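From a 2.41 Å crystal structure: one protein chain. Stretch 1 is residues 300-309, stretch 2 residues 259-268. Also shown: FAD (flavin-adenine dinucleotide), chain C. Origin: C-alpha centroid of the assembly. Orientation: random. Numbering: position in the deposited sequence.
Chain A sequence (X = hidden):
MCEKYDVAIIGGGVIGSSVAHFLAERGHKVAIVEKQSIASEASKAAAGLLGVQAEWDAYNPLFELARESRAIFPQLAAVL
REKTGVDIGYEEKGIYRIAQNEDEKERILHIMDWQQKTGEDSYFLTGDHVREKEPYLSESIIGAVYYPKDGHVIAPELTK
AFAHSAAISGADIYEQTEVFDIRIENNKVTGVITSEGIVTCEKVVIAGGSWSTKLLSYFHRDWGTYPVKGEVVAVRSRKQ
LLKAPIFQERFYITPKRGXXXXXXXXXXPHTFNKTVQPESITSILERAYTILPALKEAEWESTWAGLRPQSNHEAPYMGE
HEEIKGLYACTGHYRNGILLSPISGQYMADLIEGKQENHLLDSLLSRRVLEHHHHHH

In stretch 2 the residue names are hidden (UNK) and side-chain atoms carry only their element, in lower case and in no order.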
# COMPACT_ATOMS: atom_id res chain seq x y z
N TRP A 300 5.18 17.22 -9.70
CA TRP A 300 4.53 17.66 -8.45
C TRP A 300 3.40 16.68 -8.14
O TRP A 300 2.66 16.32 -9.04
CB TRP A 300 3.97 19.07 -8.61
CG TRP A 300 3.12 19.50 -7.46
CD1 TRP A 300 1.77 19.40 -7.34
CD2 TRP A 300 3.58 20.12 -6.25
NE1 TRP A 300 1.36 19.92 -6.16
CE2 TRP A 300 2.44 20.37 -5.47
CE3 TRP A 300 4.83 20.50 -5.77
CZ2 TRP A 300 2.52 20.97 -4.22
CZ3 TRP A 300 4.91 21.10 -4.54
CH2 TRP A 300 3.77 21.33 -3.77
N GLU A 301 3.29 16.27 -6.89
CA GLU A 301 2.18 15.36 -6.59
C GLU A 301 1.23 16.05 -5.62
O GLU A 301 0.09 16.25 -5.97
CB GLU A 301 2.67 14.09 -5.91
CG GLU A 301 1.53 13.26 -5.37
CD GLU A 301 1.85 12.33 -4.22
OE1 GLU A 301 2.56 11.35 -4.44
OE2 GLU A 301 1.37 12.57 -3.13
N SER A 302 1.77 16.48 -4.49
CA SER A 302 0.89 16.94 -3.41
C SER A 302 1.66 17.78 -2.39
O SER A 302 2.87 17.77 -2.41
CB SER A 302 0.43 15.69 -2.73
OG SER A 302 -0.79 15.87 -2.07
N THR A 303 0.91 18.44 -1.53
CA THR A 303 1.44 19.21 -0.39
C THR A 303 0.45 19.04 0.75
O THR A 303 -0.72 18.93 0.48
CB THR A 303 1.69 20.67 -0.75
OG1 THR A 303 2.25 21.20 0.44
CG2 THR A 303 0.44 21.43 -1.11
N TRP A 304 0.92 18.97 1.99
CA TRP A 304 -0.02 18.83 3.11
C TRP A 304 0.60 19.37 4.39
O TRP A 304 1.78 19.65 4.39
CB TRP A 304 -0.46 17.38 3.29
CG TRP A 304 0.65 16.46 3.68
CD1 TRP A 304 1.13 16.24 4.93
CD2 TRP A 304 1.41 15.63 2.80
NE1 TRP A 304 2.15 15.34 4.88
CE2 TRP A 304 2.34 14.94 3.60
CE3 TRP A 304 1.40 15.41 1.43
CZ2 TRP A 304 3.24 14.04 3.06
CZ3 TRP A 304 2.30 14.51 0.90
CH2 TRP A 304 3.21 13.85 1.71
N ALA A 305 -0.22 19.48 5.42
CA ALA A 305 0.19 19.98 6.74
C ALA A 305 -0.26 19.00 7.81
O ALA A 305 -1.38 18.55 7.75
CB ALA A 305 -0.43 21.33 6.97
N GLY A 306 0.63 18.70 8.75
CA GLY A 306 0.39 17.80 9.89
C GLY A 306 0.74 18.45 11.21
O GLY A 306 1.55 19.38 11.25
N LEU A 307 0.13 17.97 12.29
CA LEU A 307 0.18 18.63 13.61
C LEU A 307 0.91 17.72 14.61
O LEU A 307 0.29 16.86 15.25
CB LEU A 307 -1.26 18.92 14.08
CG LEU A 307 -2.10 19.74 13.10
CD1 LEU A 307 -3.44 20.10 13.71
CD2 LEU A 307 -1.36 20.99 12.65
N ARG A 308 2.23 17.95 14.74
CA ARG A 308 3.05 17.24 15.69
C ARG A 308 2.57 17.54 17.10
O ARG A 308 2.53 18.70 17.52
CB ARG A 308 4.51 17.67 15.63
CG ARG A 308 5.16 17.62 14.26
CD ARG A 308 6.51 18.29 14.35
NE ARG A 308 7.19 18.39 13.08
CZ ARG A 308 7.10 19.42 12.28
NH1 ARG A 308 6.13 20.31 12.47
NH2 ARG A 308 8.00 19.59 11.32
N PRO A 309 2.29 16.49 17.90
CA PRO A 309 1.86 16.68 19.29
C PRO A 309 3.02 16.91 20.27
O PRO A 309 3.51 15.96 20.87
CB PRO A 309 1.13 15.37 19.59
CG PRO A 309 1.89 14.35 18.78
CD PRO A 309 2.36 15.08 17.52
N UNK A 259 8.22 5.40 -6.58
CA UNK A 259 8.87 6.57 -7.21
C UNK A 259 8.33 7.88 -6.67
O UNK A 259 8.30 8.89 -7.40
N UNK A 260 7.94 7.87 -5.39
CA UNK A 260 7.51 9.04 -4.64
C UNK A 260 8.67 9.58 -3.77
O UNK A 260 9.36 8.80 -3.06
n UNK A 260 2.29 11.13 -1.22
n UNK A 260 3.04 10.13 0.68
c UNK A 260 5.53 9.87 -3.24
c UNK A 260 3.12 10.30 -0.62
c UNK A 260 6.28 8.67 -3.81
n UNK A 260 4.01 9.60 -1.31
c UNK A 260 4.12 9.58 -2.75
N UNK A 261 8.89 10.91 -3.81
CA UNK A 261 9.86 11.66 -2.96
C UNK A 261 9.08 12.62 -2.06
O UNK A 261 8.30 13.46 -2.55
c UNK A 261 12.96 9.13 -5.86
c UNK A 261 11.20 10.73 -5.74
c UNK A 261 13.48 9.62 -4.68
c UNK A 261 12.83 10.65 -4.03
o UNK A 261 13.55 8.10 -6.53
c UNK A 261 10.94 12.32 -3.83
c UNK A 261 11.71 11.26 -4.58
c UNK A 261 11.82 9.70 -6.40
N UNK A 262 9.29 12.48 -0.74
CA UNK A 262 8.60 13.29 0.28
C UNK A 262 9.63 14.20 0.95
O UNK A 262 10.68 13.71 1.38
c UNK A 262 6.78 11.57 0.67
c UNK A 262 7.88 12.40 1.31
c UNK A 262 7.30 13.22 2.45
N UNK A 263 9.30 15.50 1.02
CA UNK A 263 10.26 16.57 1.33
C UNK A 263 9.63 17.56 2.31
O UNK A 263 8.60 18.15 2.02
c UNK A 263 10.65 17.32 0.04
c UNK A 263 10.95 16.39 -1.13
c UNK A 263 10.82 17.07 -2.47
c UNK A 263 11.80 18.27 0.31
N UNK A 264 10.32 17.79 3.42
CA UNK A 264 9.83 18.63 4.50
C UNK A 264 10.91 18.87 5.55
O UNK A 264 12.05 18.47 5.36
N UNK A 265 10.58 19.56 6.65
CA UNK A 265 9.25 20.04 6.94
C UNK A 265 9.36 21.31 7.78
O UNK A 265 10.25 21.41 8.64
c UNK A 265 8.49 18.95 7.65
N UNK A 266 8.46 22.28 7.54
CA UNK A 266 8.44 23.52 8.30
C UNK A 266 7.99 23.24 9.73
O UNK A 266 7.40 22.20 10.02
c UNK A 266 7.49 24.57 7.73
o UNK A 266 6.15 24.06 7.77
c UNK A 266 7.89 25.00 6.34
N UNK A 267 8.24 24.23 10.58
CA UNK A 267 7.88 24.19 11.98
C UNK A 267 7.08 25.46 12.32
O UNK A 267 7.61 26.58 12.24
c UNK A 267 9.15 24.10 12.84
c UNK A 267 10.18 24.73 16.35
s UNK A 267 10.40 23.34 15.24
c UNK A 267 8.91 23.47 14.20
N UNK A 268 5.80 25.29 12.68
CA UNK A 268 4.92 26.40 13.07
C UNK A 268 4.17 26.05 14.36
O UNK A 268 3.06 25.53 14.33
c UNK A 268 4.01 28.21 8.33
c UNK A 268 3.99 26.72 11.91
c UNK A 268 3.56 28.02 9.77
n UNK A 268 2.87 28.23 7.37
c UNK A 268 4.62 27.46 10.72
PA FAD C . -2.37 11.67 15.98
O1A FAD C . -1.95 10.87 14.81
O2A FAD C . -2.65 13.13 15.74
O5B FAD C . -3.58 10.92 16.64
C5B FAD C . -4.41 11.59 17.52
C4B FAD C . -5.80 11.16 17.12
O4B FAD C . -6.66 11.39 18.22
C3B FAD C . -6.34 11.97 15.97
O3B FAD C . -6.70 11.04 14.92
C2B FAD C . -7.58 12.69 16.51
O2B FAD C . -8.68 12.59 15.60
C1B FAD C . -7.91 11.88 17.72
N9A FAD C . -8.60 12.59 18.80
C8A FAD C . -8.14 13.68 19.43
N7A FAD C . -9.01 14.07 20.38
C5A FAD C . -10.01 13.17 20.39
C6A FAD C . -11.23 13.01 21.17
N6A FAD C . -11.50 13.92 22.13
N1A FAD C . -12.06 11.97 20.86
C2A FAD C . -11.75 11.12 19.88
N3A FAD C . -10.63 11.21 19.11
C4A FAD C . -9.74 12.20 19.34
N1 FAD C . 7.58 10.82 13.61
C2 FAD C . 8.61 9.94 13.40
O2 FAD C . 8.74 9.05 14.28
N3 FAD C . 9.44 10.01 12.33
C4 FAD C . 9.24 10.95 11.38
O4 FAD C . 9.94 11.03 10.34
C4X FAD C . 8.15 11.94 11.57
N5 FAD C . 7.93 12.93 10.69
C5X FAD C . 6.93 13.81 10.87
C6 FAD C . 6.71 14.79 9.92
C7 FAD C . 5.69 15.71 10.10
C7M FAD C . 5.45 16.80 9.07
C8 FAD C . 4.82 15.63 11.27
C8M FAD C . 3.67 16.61 11.47
C9 FAD C . 5.03 14.65 12.19
C9A FAD C . 6.04 13.73 12.05
N10 FAD C . 6.24 12.71 13.00
C10 FAD C . 7.31 11.82 12.77
C1' FAD C . 5.48 12.61 14.25
C2' FAD C . 4.29 11.72 14.31
O2' FAD C . 3.38 12.13 13.28
C3' FAD C . 3.65 11.90 15.68
O3' FAD C . 4.65 12.01 16.74
C4' FAD C . 2.61 10.79 15.85
O4' FAD C . 1.77 10.72 14.68
C5' FAD C . 1.68 11.04 17.00
O5' FAD C . 0.63 10.08 16.90
P FAD C . -0.66 10.24 17.81
O1P FAD C . -0.29 10.63 19.20
O2P FAD C . -1.53 9.04 17.55
O3P FAD C . -1.24 11.61 17.15

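Position 259 has no side-chain atoms, and its phi of 65° and psi of 32° lie where a residue without a CB is most at ease; it is G259, in the loop before the strand, out of reach of stretch 1.

At 260 a strand begins, and the side chain runs through three carbons and a nitrogen to a carbon bearing two more nitrogens. That planar group is a guanidinium, so this is R260. Its CA-to-CB bond points toward stretch 1, and NH1 lies 2.6 Å from OE2 of E301, at the edge of the guanidinium. The pair is a salt bridge; its hydrogen bond is weak, with an N-H...O angle of 123°. NH2 of R260 also comes within 3.9 Å of CH2 of W304.

Position 261 carries one carbon, then a six-carbon ring bearing an oxygen: Y261. Strand alternation turns it away from stretch 1, and its hydroxyl is hydrogen-bonded elsewhere in the structure.

At 262 one carbon carries two others, the compact fork of valine. CG1 of V262 lies 4.2 Å from CZ2 of W304, an apolar contact suited to a buried site.

Position 263 has four carbons, forked at the first with one arm two carbons long. This is I263, out of reach of stretch 1; a branched aliphatic side chain suits a buried strand site.

Position 264 again has no side-chain atoms. It is G264; its backbone is nearly extended (-172/-176), and an ideal CB would lie 2.7 Å from CB of the next residue.

At 265 there is a single carbon, hence A265, preceded by a cis peptide bond. Its CB is 3.8 Å from NH2 of R308 and 4.0 Å from C7M of FAD, so a single methyl group touches both the arginine and the flavin.

Position 266 shows one carbon carrying an oxygen and a carbon: T266. Its hydroxyl is hydrogen-bonded elsewhere, while its backbone O serves stretch 1, accepting a hydrogen bond from NH2 of R308 at 3.0 Å.

Two carbons, a sulfur and a last carbon, unbranched, make 267 M267. Its flexible end leads away from stretch 1, tolerable at an exposed site, and the closest contact comes from the backbone, CA to NH1 of R308 at 4.3 Å.

Position 268 has four carbons in a row ending in nitrogen and makes no contact with stretch 1; it is K268, whose long chain carries the amine to a hydrogen bond elsewhere.

The axes of strands 300-309 and 260-264 come no closer than 8.9 Å, so long side chains span the gap: R260 reaches from its strand to E301, and R308 to the loop carbonyl of T266, with FAD C8 over one guanidinium face. Between them, W304 meets V262.

Stretch 2 259-268: GRYVIGATMK
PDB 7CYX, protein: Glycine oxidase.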